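Local structure of peptide ABC transporter permease (6EXS) at residues 364-374 / 412-420. The protein probably moves peptides across the cell membrane as a POT-family transporter, and binds a thioalcohol-conjugated dipeptide, a precursor of human body odour. Numbering follows the deposited sequence.
Sequences LAIKFSIGTLL and CLSPTGNSA. With OLC ((2R)-2,3-dihydroxypropyl (9Z)-octadec-9-enoate), chain F.
L364 and K367, F368 and G371 meet C412, L413 and T416 across two consecutive long helices of the major facilitator superfamily fold, whose short segments run roughly antiparallel with axes 8.1 Å apart at their closest. No hydrogen bond joins the segments; the interface illustrates how membrane helices can meet by apolar and CH-pi packing.

At the start of its helix, L364 sends one methyl, CD2, between T416 and the poorly ordered A420, with L364 CD2 lying 3.4 Å from T416 O. A turn on, K367 lays its aliphatic chain over T416. The chain is extended beyond CG, which carries K367 CD past T416 OG1 at 3.2 Å and lets NZ reach onward to a hydrogen bond with Q361 and a cation-pi contact with W354. T416 OG1 itself is turned back along its own helix, donating to C412 O at 2.7 Å from 26° outside the carbonyl plane. That bond occupies the hydroxyl within the kinked turn around P415, where P415 N has no hydrogen to give and T416 N makes only a weak bond, to L413 O.

F368 contributes the one aromatic ring. L413 CG sits over its face in a CH-pi contact, 4.0 Å from the centroid of the F368 ring and only 8° off the normal, while the ring's edge runs into the backbone of T416 and G417, where the lack of a side chain admits F368 CZ to 3.5 Å from G417 CA. Beyond it, I370 places CG2 against C412 SG. G371 then brings bare backbone beside C412 and L413. T372 OG1, whose one proton has both F368 O and L294 O of helix 279-302 within reach, lies 3.9 Å from L413 CD1. Farther along, L374 heads toward the other helix, while L374 CD2 meets the lipid chain at OLC C16, 3.6 Å away.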
loop_
_atom_site.group_PDB
_atom_site.type_symbol
_atom_site.label_atom_id
_atom_site.label_comp_id
_atom_site.label_asym_id
_atom_site.label_seq_id
_atom_site.Cartn_x
_atom_site.Cartn_y
_atom_site.Cartn_z
ATOM N N LEU A 364 8.301 19.297 -7.524
ATOM C CA LEU A 364 7.630 17.996 -7.502
ATOM C C LEU A 364 8.428 16.971 -8.326
ATOM O O LEU A 364 8.713 15.871 -7.844
ATOM C CB LEU A 364 6.216 18.169 -8.093
ATOM C CG LEU A 364 5.033 17.674 -7.269
ATOM C CD1 LEU A 364 3.776 18.440 -7.630
ATOM C CD2 LEU A 364 4.796 16.199 -7.497
ATOM N N ALA A 365 8.832 17.378 -9.549
ATOM C CA ALA A 365 9.600 16.587 -10.508
ATOM C C ALA A 365 10.990 16.233 -9.989
ATOM O O ALA A 365 11.402 15.094 -10.158
ATOM C CB ALA A 365 9.692 17.318 -11.841
ATOM N N ILE A 366 11.701 17.190 -9.351
ATOM C CA ILE A 366 13.037 16.970 -8.781
ATOM C C ILE A 366 12.955 16.007 -7.572
ATOM O O ILE A 366 13.744 15.061 -7.510
ATOM C CB ILE A 366 13.789 18.301 -8.471
ATOM C CG1 ILE A 366 13.974 19.148 -9.749
ATOM C CG2 ILE A 366 15.156 18.048 -7.809
ATOM C CD1 ILE A 366 14.237 20.683 -9.518
ATOM N N LYS A 367 11.978 16.227 -6.652
ATOM C CA LYS A 367 11.743 15.403 -5.452
ATOM C C LYS A 367 11.473 13.941 -5.808
ATOM O O LYS A 367 12.055 13.051 -5.185
ATOM C CB LYS A 367 10.592 15.963 -4.605
ATOM C CG LYS A 367 10.948 17.198 -3.791
ATOM C CD LYS A 367 9.806 17.577 -2.869
ATOM C CE LYS A 367 10.036 18.865 -2.132
ATOM N NZ LYS A 367 8.932 19.136 -1.182
ATOM N N PHE A 368 10.612 13.705 -6.832
ATOM C CA PHE A 368 10.269 12.379 -7.364
ATOM C C PHE A 368 11.485 11.706 -7.993
ATOM O O PHE A 368 11.700 10.513 -7.785
ATOM C CB PHE A 368 9.145 12.491 -8.398
ATOM C CG PHE A 368 7.768 12.223 -7.846
ATOM C CD1 PHE A 368 7.195 13.080 -6.909
ATOM C CD2 PHE A 368 7.024 11.139 -8.292
ATOM C CE1 PHE A 368 5.918 12.833 -6.400
ATOM C CE2 PHE A 368 5.746 10.896 -7.791
ATOM C CZ PHE A 368 5.200 11.746 -6.851
ATOM N N SER A 369 12.282 12.483 -8.749
ATOM C CA SER A 369 13.504 12.027 -9.395
ATOM C C SER A 369 14.540 11.588 -8.355
ATOM O O SER A 369 15.121 10.516 -8.517
ATOM C CB SER A 369 14.063 13.113 -10.310
ATOM O OG SER A 369 13.158 13.389 -11.368
ATOM N N ILE A 370 14.715 12.381 -7.258
ATOM C CA ILE A 370 15.619 12.086 -6.142
ATOM C C ILE A 370 15.219 10.755 -5.485
ATOM O O ILE A 370 16.086 9.908 -5.244
ATOM C CB ILE A 370 15.670 13.251 -5.117
ATOM C CG1 ILE A 370 16.347 14.493 -5.713
ATOM C CG2 ILE A 370 16.373 12.829 -3.819
ATOM C CD1 ILE A 370 15.922 15.852 -5.019
ATOM N N GLY A 371 13.917 10.587 -5.237
ATOM C CA GLY A 371 13.341 9.390 -4.634
ATOM C C GLY A 371 13.565 8.126 -5.436
ATOM O O GLY A 371 14.019 7.123 -4.880
ATOM N N THR A 372 13.262 8.177 -6.755
ATOM C CA THR A 372 13.409 7.063 -7.709
ATOM C C THR A 372 14.874 6.677 -7.918
ATOM O O THR A 372 15.173 5.483 -7.976
ATOM C CB THR A 372 12.722 7.381 -9.040
ATOM O OG1 THR A 372 11.441 7.935 -8.772
ATOM C CG2 THR A 372 12.550 6.165 -9.895
ATOM N N LEU A 373 15.778 7.684 -8.046
ATOM C CA LEU A 373 17.220 7.466 -8.189
ATOM C C LEU A 373 17.718 6.723 -6.961
ATOM O O LEU A 373 18.472 5.763 -7.108
ATOM C CB LEU A 373 17.986 8.797 -8.320
ATOM C CG LEU A 373 18.015 9.473 -9.689
ATOM C CD1 LEU A 373 18.553 10.884 -9.570
ATOM C CD2 LEU A 373 18.822 8.667 -10.713
ATOM N N LEU A 374 17.252 7.136 -5.753
ATOM C CA LEU A 374 17.604 6.483 -4.490
ATOM C C LEU A 374 17.061 5.043 -4.416
ATOM O O LEU A 374 17.789 4.146 -3.971
ATOM C CB LEU A 374 17.204 7.328 -3.265
ATOM C CG LEU A 374 18.124 8.507 -2.923
ATOM C CD1 LEU A 374 17.429 9.490 -2.017
ATOM C CD2 LEU A 374 19.401 8.045 -2.260
ATOM N N CYS A 412 11.383 11.699 0.176
ATOM C CA CYS A 412 11.440 12.700 -0.896
ATOM C C CYS A 412 10.177 12.672 -1.740
ATOM O O CYS A 412 9.710 13.718 -2.176
ATOM C CB CYS A 412 12.665 12.479 -1.779
ATOM S SG CYS A 412 14.235 12.446 -0.891
ATOM N N LEU A 413 9.685 11.459 -2.028
ATOM C CA LEU A 413 8.585 11.144 -2.930
ATOM C C LEU A 413 7.174 11.203 -2.326
ATOM O O LEU A 413 6.293 11.798 -2.947
ATOM C CB LEU A 413 8.859 9.748 -3.523
ATOM C CG LEU A 413 8.122 9.365 -4.785
ATOM C CD1 LEU A 413 9.094 9.036 -5.895
ATOM C CD2 LEU A 413 7.198 8.205 -4.527
ATOM N N SER A 414 6.946 10.537 -1.169
ATOM C CA SER A 414 5.631 10.418 -0.517
ATOM C C SER A 414 4.925 11.760 -0.171
ATOM O O SER A 414 3.768 11.884 -0.585
ATOM C CB SER A 414 5.696 9.517 0.711
ATOM O OG SER A 414 5.119 8.249 0.446
ATOM N N PRO A 415 5.521 12.768 0.545
ATOM C CA PRO A 415 4.762 14.014 0.820
ATOM C C PRO A 415 4.459 14.823 -0.443
ATOM O O PRO A 415 3.547 15.653 -0.467
ATOM C CB PRO A 415 5.683 14.804 1.762
ATOM C CG PRO A 415 6.722 13.841 2.215
ATOM C CD PRO A 415 6.878 12.845 1.120
ATOM N N THR A 416 5.242 14.544 -1.495
ATOM C CA THR A 416 5.224 15.143 -2.825
ATOM C C THR A 416 4.133 14.524 -3.722
ATOM O O THR A 416 3.536 15.244 -4.522
ATOM C CB THR A 416 6.639 15.042 -3.418
ATOM O OG1 THR A 416 7.591 15.332 -2.393
ATOM C CG2 THR A 416 6.855 15.977 -4.565
ATOM N N GLY A 417 3.891 13.218 -3.575
ATOM C CA GLY A 417 2.871 12.488 -4.324
ATOM C C GLY A 417 1.459 12.788 -3.865
ATOM O O GLY A 417 0.552 12.921 -4.692
ATOM N N ASN A 418 1.273 12.890 -2.529
ATOM C CA ASN A 418 0.003 13.193 -1.856
ATOM C C ASN A 418 -0.472 14.626 -2.142
ATOM O O ASN A 418 -1.676 14.856 -2.265
ATOM C CB ASN A 418 0.132 12.961 -0.339
ATOM C CG ASN A 418 0.263 11.510 0.078
ATOM O OD1 ASN A 418 1.071 10.743 -0.457
ATOM N ND2 ASN A 418 -0.502 11.115 1.086
ATOM N N SER A 419 0.482 15.577 -2.245
ATOM C CA SER A 419 0.249 17.000 -2.526
ATOM C C SER A 419 0.043 17.273 -4.030
ATOM O O SER A 419 -0.389 18.368 -4.400
ATOM C CB SER A 419 1.411 17.838 -1.998
ATOM O OG SER A 419 1.641 17.608 -0.616
ATOM N N ALA A 420 0.356 16.277 -4.885
ATOM C CA ALA A 420 0.239 16.338 -6.344
ATOM C C ALA A 420 -1.146 15.936 -6.855
ATOM O O ALA A 420 -1.569 16.422 -7.907
ATOM C CB ALA A 420 1.293 15.454 -6.978
HETATM C C18 OLC F . 21.140 10.335 1.140
HETATM C C10 OLC F . 25.237 2.866 -4.417
HETATM C C9 OLC F . 26.004 1.786 -4.527
HETATM C C17 OLC F . 22.009 9.882 -0.016
HETATM C C11 OLC F . 25.488 4.093 -3.578
HETATM C C8 OLC F . 27.309 1.511 -3.818
HETATM C C24 OLC F . 34.900 -8.689 -0.835
HETATM C C16 OLC F . 22.269 8.379 -0.044
HETATM C C12 OLC F . 24.261 4.575 -2.810
HETATM C C7 OLC F . 27.834 0.098 -4.049
HETATM C C15 OLC F . 23.208 7.954 -1.166
HETATM C C13 OLC F . 24.360 6.021 -2.352
HETATM C C6 OLC F . 29.010 -0.279 -3.163
HETATM C C14 OLC F . 23.229 6.459 -1.441
HETATM C C5 OLC F . 29.642 -1.625 -3.488
HETATM C C4 OLC F . 29.054 -2.800 -2.722
HETATM C C3 OLC F . 30.052 -3.534 -1.835
HETATM C C2 OLC F . 30.708 -4.743 -2.502
HETATM C C21 OLC F . 32.652 -7.689 -1.375
HETATM C C1 OLC F . 31.472 -5.619 -1.548
HETATM C C22 OLC F . 34.096 -7.839 -1.798
HETATM O O19 OLC F . 31.556 -5.433 -0.360
HETATM O O25 OLC F . 34.497 -10.055 -0.862
HETATM O O23 OLC F . 34.171 -8.385 -3.121
HETATM O O20 OLC F . 32.048 -6.650 -2.185
#